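MRNA nuclease HepT (Shewanella oneidensis MR-1, PDB 6M6U) cleaves mRNA as the bacteriostatic toxin of a type VII toxin-antitoxin system, and is neutralized by its cognate antitoxin MntA, mostly through tri-AMPylation. Local coordinates at residues 29-40 with 104-113. Sequence-based numbering, arbitrary orientation.
Sequences FKQDFTLQDSVI and YQELNLDIVV
The amide of Q36 is engaged at both ends: NE2 donates to F29 O at 2.7 Å in a fairly straight bond (161°) lying in the carbonyl plane, while OE1 is turned to Y104 OH, modelled at an implausibly short 2.4 Å that leaves the detail there doubtful. Glutamine suits this place because one flat group can accept and donate at once; the bond to F29 O helps to fix its rotation. Y104 closes the RX(4)HXY motif of this all-helical HEPN-type RNase and is the tyrosine that the antitoxin tri-AMPylates; here it is unmodified. A chi1 of 172° swings the Y104 ring away from its own backbone N and toward helix 33-60. L109 sets CD2 against the Q36 amide and CG against F29 CE2. Branched valine methyls fit against the flat F29 ring, which slides past V113, CD2 to CG2 3.4 Å, and meets V112 CG1 with CZ; Y23 of helix 3-23 packs against the same ring. I40, which also touches helix 84-102, reaches L107 tip to tip, CD1 to CD2 3.8 Å. At the exposed margin, K30 bends its flexible chain, bringing NZ to D110 OD1 in a salt bridge whose hydrogen bond, at 3.4 Å, is weak.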
ATOM      1  N   PHE B  29     -38.990 -47.207 -21.325  1.00 85.30           N
ATOM      2  CA  PHE B  29     -38.370 -46.069 -20.651  1.00 78.61           C
ATOM      3  C   PHE B  29     -37.708 -46.478 -19.340  1.00 74.18           C
ATOM      4  O   PHE B  29     -36.544 -46.142 -19.093  1.00 72.10           O
ATOM      5  CB  PHE B  29     -39.393 -44.968 -20.393  1.00 74.40           C
ATOM      6  CG  PHE B  29     -38.831 -43.814 -19.619  1.00 70.83           C
ATOM      7  CD1 PHE B  29     -38.050 -42.861 -20.249  1.00 69.18           C
ATOM      8  CD2 PHE B  29     -39.050 -43.703 -18.256  1.00 69.89           C
ATOM      9  CE1 PHE B  29     -37.514 -41.803 -19.535  1.00 68.56           C
ATOM     10  CE2 PHE B  29     -38.518 -42.646 -17.535  1.00 66.10           C
ATOM     11  CZ  PHE B  29     -37.749 -41.695 -18.175  1.00 63.77           C
ATOM     12  N   LYS B  30     -38.442 -47.175 -18.473  1.00 74.81           N
ATOM     13  CA  LYS B  30     -37.895 -47.530 -17.168  1.00 74.88           C
ATOM     14  C   LYS B  30     -36.744 -48.520 -17.261  1.00 73.05           C
ATOM     15  O   LYS B  30     -36.064 -48.748 -16.255  1.00 73.56           O
ATOM     16  CB  LYS B  30     -38.998 -48.095 -16.274  1.00 78.26           C
ATOM     17  CG  LYS B  30     -39.987 -47.054 -15.780  1.00 80.11           C
ATOM     18  CD  LYS B  30     -41.221 -47.703 -15.174  1.00 85.46           C
ATOM     19  CE  LYS B  30     -40.854 -48.657 -14.048  1.00 85.92           C
ATOM     20  NZ  LYS B  30     -40.186 -47.954 -12.919  1.00 82.17           N
ATOM     21  N   GLN B  31     -36.502 -49.098 -18.436  1.00 70.51           N
ATOM     22  CA  GLN B  31     -35.428 -50.060 -18.646  1.00 73.55           C
ATOM     23  C   GLN B  31     -34.153 -49.431 -19.193  1.00 69.85           C
ATOM     24  O   GLN B  31     -33.053 -49.798 -18.767  1.00 63.04           O
ATOM     25  CB  GLN B  31     -35.898 -51.160 -19.606  1.00 76.90           C
ATOM     26  CG  GLN B  31     -34.770 -51.954 -20.246  1.00 81.63           C
ATOM     27  CD  GLN B  31     -35.267 -53.005 -21.223  1.00 90.19           C
ATOM     28  OE1 GLN B  31     -35.400 -52.745 -22.424  1.00 93.88           O
ATOM     29  NE2 GLN B  31     -35.540 -54.200 -20.709  1.00 89.97           N
ATOM     30  N   ASP B  32     -34.276 -48.490 -20.125  1.00 71.22           N
ATOM     31  CA  ASP B  32     -33.156 -48.018 -20.933  1.00 68.50           C
ATOM     32  C   ASP B  32     -32.579 -46.743 -20.319  1.00 61.29           C
ATOM     33  O   ASP B  32     -33.239 -45.698 -20.303  1.00 56.91           O
ATOM     34  CB  ASP B  32     -33.620 -47.786 -22.369  1.00 71.90           C
ATOM     35  CG  ASP B  32     -32.477 -47.767 -23.366  1.00 77.68           C
ATOM     36  OD1 ASP B  32     -31.448 -47.122 -23.091  1.00 77.61           O
ATOM     37  OD2 ASP B  32     -32.607 -48.405 -24.431  1.00 85.77           O
ATOM     38  N   PHE B  33     -31.340 -46.833 -19.825  1.00 60.84           N
ATOM     39  CA  PHE B  33     -30.663 -45.658 -19.282  1.00 59.42           C
ATOM     40  C   PHE B  33     -30.562 -44.545 -20.320  1.00 65.40           C
ATOM     41  O   PHE B  33     -30.658 -43.360 -19.979  1.00 63.73           O
ATOM     42  CB  PHE B  33     -29.268 -46.034 -18.778  1.00 55.86           C
ATOM     43  CG  PHE B  33     -29.269 -46.811 -17.491  1.00 56.58           C
ATOM     44  CD1 PHE B  33     -30.289 -46.654 -16.568  1.00 57.89           C
ATOM     45  CD2 PHE B  33     -28.246 -47.705 -17.205  1.00 58.34           C
ATOM     46  CE1 PHE B  33     -30.286 -47.369 -15.383  1.00 60.01           C
ATOM     47  CE2 PHE B  33     -28.240 -48.424 -16.022  1.00 58.53           C
ATOM     48  CZ  PHE B  33     -29.261 -48.256 -15.110  1.00 59.27           C
ATOM     49  N   THR B  34     -30.371 -44.905 -21.592  1.00 66.11           N
ATOM     50  CA  THR B  34     -30.150 -43.893 -22.622  1.00 66.19           C
ATOM     51  C   THR B  34     -31.411 -43.075 -22.883  1.00 68.46           C
ATOM     52  O   THR B  34     -31.335 -41.850 -23.058  1.00 66.07           O
ATOM     53  CB  THR B  34     -29.647 -44.555 -23.906  1.00 62.34           C
ATOM     54  OG1 THR B  34     -28.300 -45.005 -23.708  1.00 64.74           O
ATOM     55  CG2 THR B  34     -29.680 -43.584 -25.071  1.00 58.95           C
ATOM     56  N   LEU B  35     -32.579 -43.725 -22.909  1.00 67.53           N
ATOM     57  CA  LEU B  35     -33.822 -42.972 -23.069  1.00 64.23           C
ATOM     58  C   LEU B  35     -34.111 -42.109 -21.852  1.00 57.93           C
ATOM     59  O   LEU B  35     -34.703 -41.035 -21.989  1.00 58.85           O
ATOM     60  CB  LEU B  35     -35.010 -43.901 -23.317  1.00 63.73           C
ATOM     61  CG  LEU B  35     -34.847 -45.100 -24.253  1.00 69.52           C
ATOM     62  CD1 LEU B  35     -36.103 -45.968 -24.189  1.00 72.54           C
ATOM     63  CD2 LEU B  35     -34.564 -44.663 -25.684  1.00 70.77           C
ATOM     64  N   GLN B  36     -33.728 -42.569 -20.660  1.00 55.70           N
ATOM     65  CA  GLN B  36     -33.868 -41.741 -19.467  1.00 57.36           C
ATOM     66  C   GLN B  36     -32.951 -40.527 -19.544  1.00 58.41           C
ATOM     67  O   GLN B  36     -33.383 -39.394 -19.300  1.00 58.30           O
ATOM     68  CB  GLN B  36     -33.579 -42.574 -18.216  1.00 54.79           C
ATOM     69  CG  GLN B  36     -34.575 -43.713 -18.015  1.00 55.57           C
ATOM     70  CD  GLN B  36     -34.047 -44.809 -17.115  1.00 56.83           C
ATOM     71  OE1 GLN B  36     -33.259 -44.558 -16.206  1.00 58.86           O
ATOM     72  NE2 GLN B  36     -34.482 -46.039 -17.366  1.00 62.35           N
ATOM     73  N   ASP B  37     -31.685 -40.748 -19.906  1.00 56.40           N
ATOM     74  CA  ASP B  37     -30.742 -39.652 -20.102  1.00 54.52           C
ATOM     75  C   ASP B  37     -31.304 -38.594 -21.047  1.00 55.18           C
ATOM     76  O   ASP B  37     -31.225 -37.392 -20.772  1.00 52.17           O
ATOM     77  CB  ASP B  37     -29.420 -40.196 -20.643  1.00 55.59           C
ATOM     78  CG  ASP B  37     -28.671 -41.047 -19.630  1.00 61.61           C
ATOM     79  OD1 ASP B  37     -29.017 -41.002 -18.429  1.00 66.33           O
ATOM     80  OD2 ASP B  37     -27.721 -41.751 -20.037  1.00 62.41           O
ATOM     81  N   SER B  38     -31.891 -39.029 -22.165  1.00 55.71           N
ATOM     82  CA  SER B  38     -32.364 -38.078 -23.167  1.00 55.08           C
ATOM     83  C   SER B  38     -33.609 -37.338 -22.695  1.00 55.55           C
ATOM     84  O   SER B  38     -33.766 -36.142 -22.968  1.00 53.85           O
ATOM     85  CB  SER B  38     -32.636 -38.797 -24.487  1.00 54.41           C
ATOM     86  OG  SER B  38     -33.112 -37.884 -25.459  1.00 55.99           O
ATOM     87  N   VAL B  39     -34.514 -38.029 -22.000  1.00 56.23           N
ATOM     88  CA  VAL B  39     -35.681 -37.353 -21.439  1.00 54.71           C
ATOM     89  C   VAL B  39     -35.251 -36.366 -20.362  1.00 51.04           C
ATOM     90  O   VAL B  39     -35.715 -35.219 -20.322  1.00 49.50           O
ATOM     91  CB  VAL B  39     -36.687 -38.382 -20.890  1.00 55.63           C
ATOM     92  CG1 VAL B  39     -37.762 -37.687 -20.060  1.00 49.97           C
ATOM     93  CG2 VAL B  39     -37.316 -39.179 -22.033  1.00 59.88           C
ATOM     94  N   ILE B  40     -34.345 -36.793 -19.484  1.00 49.92           N
ATOM     95  CA  ILE B  40     -33.911 -35.942 -18.381  1.00 52.15           C
ATOM     96  C   ILE B  40     -33.209 -34.694 -18.908  1.00 57.18           C
ATOM     97  O   ILE B  40     -33.424 -33.586 -18.400  1.00 57.49           O
ATOM     98  CB  ILE B  40     -33.019 -36.747 -17.417  1.00 48.83           C
ATOM     99  CG1 ILE B  40     -33.869 -37.758 -16.637  1.00 49.63           C
ATOM    100  CG2 ILE B  40     -32.252 -35.823 -16.484  1.00 46.97           C
ATOM    101  CD1 ILE B  40     -33.060 -38.745 -15.821  1.00 50.96           C
ATOM    102  N   TYR B 104     -29.163 -39.013  -9.590  1.00 64.86           N
ATOM    103  CA  TYR B 104     -29.997 -39.987 -10.288  1.00 68.57           C
ATOM    104  C   TYR B 104     -30.270 -41.219  -9.437  1.00 68.75           C
ATOM    105  O   TYR B 104     -31.355 -41.805  -9.528  1.00 67.81           O
ATOM    106  CB  TYR B 104     -29.343 -40.397 -11.608  1.00 69.23           C
ATOM    107  CG  TYR B 104     -30.040 -41.549 -12.301  1.00 73.69           C
ATOM    108  CD1 TYR B 104     -31.193 -41.340 -13.051  1.00 77.82           C
ATOM    109  CD2 TYR B 104     -29.546 -42.846 -12.208  1.00 73.80           C
ATOM    110  CE1 TYR B 104     -31.838 -42.393 -13.688  1.00 76.28           C
ATOM    111  CE2 TYR B 104     -30.184 -43.904 -12.840  1.00 75.56           C
ATOM    112  CZ  TYR B 104     -31.327 -43.670 -13.579  1.00 74.91           C
ATOM    113  OH  TYR B 104     -31.963 -44.717 -14.208  1.00 74.12           O
ATOM    114  N   GLN B 105     -29.309 -41.622  -8.604  1.00 73.44           N
ATOM    115  CA  GLN B 105     -29.491 -42.826  -7.800  1.00 78.03           C
ATOM    116  C   GLN B 105     -30.666 -42.692  -6.842  1.00 81.09           C
ATOM    117  O   GLN B 105     -31.261 -43.702  -6.449  1.00 85.81           O
ATOM    118  CB  GLN B 105     -28.206 -43.143  -7.036  1.00 83.73           C
ATOM    119  CG  GLN B 105     -27.059 -43.613  -7.920  1.00 87.62           C
ATOM    120  CD  GLN B 105     -27.228 -45.050  -8.386  1.00 91.54           C
ATOM    121  OE1 GLN B 105     -27.183 -45.985  -7.584  1.00 93.75           O
ATOM    122  NE2 GLN B 105     -27.426 -45.231  -9.688  1.00 92.34           N
ATOM    123  N   GLU B 106     -31.019 -41.467  -6.457  1.00 82.66           N
ATOM    124  CA  GLU B 106     -32.194 -41.227  -5.628  1.00 83.26           C
ATOM    125  C   GLU B 106     -33.427 -40.856  -6.440  1.00 76.81           C
ATOM    126  O   GLU B 106     -34.499 -40.660  -5.857  1.00 74.42           O
ATOM    127  CB  GLU B 106     -31.909 -40.129  -4.601  1.00 88.48           C
ATOM    128  CG  GLU B 106     -31.003 -40.570  -3.468  1.00 95.24           C
ATOM    129  CD  GLU B 106     -31.296 -41.986  -3.013  1.00102.00           C
ATOM    130  OE1 GLU B 106     -30.392 -42.842  -3.120  1.00103.46           O
ATOM    131  OE2 GLU B 106     -32.433 -42.245  -2.559  1.00104.37           O
ATOM    132  N   LEU B 107     -33.306 -40.752  -7.759  1.00 72.05           N
ATOM    133  CA  LEU B 107     -34.450 -40.403  -8.584  1.00 68.77           C
ATOM    134  C   LEU B 107     -35.481 -41.519  -8.560  1.00 72.23           C
ATOM    135  O   LEU B 107     -35.148 -42.702  -8.695  1.00 68.87           O
ATOM    136  CB  LEU B 107     -34.014 -40.131 -10.023  1.00 63.89           C
ATOM    137  CG  LEU B 107     -35.127 -39.729 -10.995  1.00 61.42           C
ATOM    138  CD1 LEU B 107     -35.806 -38.453 -10.527  1.00 54.80           C
ATOM    139  CD2 LEU B 107     -34.579 -39.567 -12.406  1.00 64.16           C
ATOM    140  N   ASN B 108     -36.740 -41.139  -8.368  1.00 75.81           N
ATOM    141  CA  ASN B 108     -37.852 -42.067  -8.525  1.00 77.31           C
ATOM    142  C   ASN B 108     -38.335 -41.957  -9.964  1.00 77.53           C
ATOM    143  O   ASN B 108     -38.987 -40.975 -10.338  1.00 75.06           O
ATOM    144  CB  ASN B 108     -38.973 -41.768  -7.535  1.00 81.12           C
ATOM    145  CG  ASN B 108     -39.993 -42.886  -7.468  1.00 84.14           C
ATOM    146  OD1 ASN B 108     -40.989 -42.880  -8.193  1.00 87.91           O
ATOM    147  ND2 ASN B 108     -39.738 -43.868  -6.609  1.00 83.01           N
ATOM    148  N   LEU B 109     -38.012 -42.969 -10.770  1.00 80.70           N
ATOM    149  CA  LEU B 109     -38.269 -42.902 -12.202  1.00 83.83           C
ATOM    150  C   LEU B 109     -39.752 -42.779 -12.527  1.00 85.75           C
ATOM    151  O   LEU B 109     -40.097 -42.382 -13.644  1.00 86.95           O
ATOM    152  CB  LEU B 109     -37.679 -44.135 -12.883  1.00 82.57           C
ATOM    153  CG  LEU B 109     -36.993 -43.911 -14.226  1.00 80.57           C
ATOM    154  CD1 LEU B 109     -36.089 -42.685 -14.175  1.00 74.01           C
ATOM    155  CD2 LEU B 109     -36.200 -45.148 -14.589  1.00 81.54           C
ATOM    156  N   ASP B 110     -40.639 -43.097 -11.576  1.00 87.00           N
ATOM    157  CA  ASP B 110     -42.071 -43.031 -11.844  1.00 87.68           C
ATOM    158  C   ASP B 110     -42.602 -41.603 -11.831  1.00 83.11           C
ATOM    159  O   ASP B 110     -43.586 -41.308 -12.520  1.00 78.21           O
ATOM    160  CB  ASP B 110     -42.840 -43.880 -10.832  1.00 91.91           C
ATOM    161  CG  ASP B 110     -42.686 -45.370 -11.084  1.00 93.65           C
ATOM    162  OD1 ASP B 110     -42.696 -45.777 -12.268  1.00 95.91           O
ATOM    163  OD2 ASP B 110     -42.559 -46.134 -10.105  1.00 92.01           O
ATOM    164  N   ILE B 111     -41.982 -40.703 -11.061  1.00 85.12           N
ATOM    165  CA  ILE B 111     -42.402 -39.303 -11.091  1.00 83.70           C
ATOM    166  C   ILE B 111     -41.996 -38.659 -12.410  1.00 83.25           C
ATOM    167  O   ILE B 111     -42.719 -37.817 -12.955  1.00 87.27           O
ATOM    168  CB  ILE B 111     -41.838 -38.529  -9.885  1.00 83.18           C
ATOM    169  CG1 ILE B 111     -41.890 -39.387  -8.612  1.00 86.18           C
ATOM    170  CG2 ILE B 111     -42.622 -37.237  -9.689  1.00 82.78           C
ATOM    171  CD1 ILE B 111     -41.393 -38.664  -7.365  1.00 85.37           C
ATOM    172  N   VAL B 112     -40.841 -39.055 -12.953  1.00 75.92           N
ATOM    173  CA  VAL B 112     -40.461 -38.602 -14.290  1.00 69.98           C
ATOM    174  C   VAL B 112     -41.490 -39.057 -15.315  1.00 68.38           C
ATOM    175  O   VAL B 112     -41.909 -38.279 -16.181  1.00 67.76           O
ATOM    176  CB  VAL B 112     -39.047 -39.099 -14.648  1.00 65.18           C
ATOM    177  CG1 VAL B 112     -38.705 -38.737 -16.090  1.00 58.86           C
ATOM    178  CG2 VAL B 112     -38.011 -38.513 -13.693  1.00 68.53           C
ATOM    179  N   VAL B 113     -41.922 -40.319 -15.228  1.00 67.46           N
ATOM    180  CA  VAL B 113     -42.946 -40.816 -16.143  1.00 66.35           C
ATOM    181  C   VAL B 113     -44.258 -40.071 -15.929  1.00 67.24           C
ATOM    182  O   VAL B 113     -44.928 -39.674 -16.892  1.00 66.70           O
ATOM    183  CB  VAL B 113     -43.117 -42.339 -15.985  1.00 65.42           C
ATOM    184  CG1 VAL B 113     -44.509 -42.776 -16.425  1.00 60.73           C
ATOM    185  CG2 VAL B 113     -42.054 -43.075 -16.786  1.00 65.32           C
TER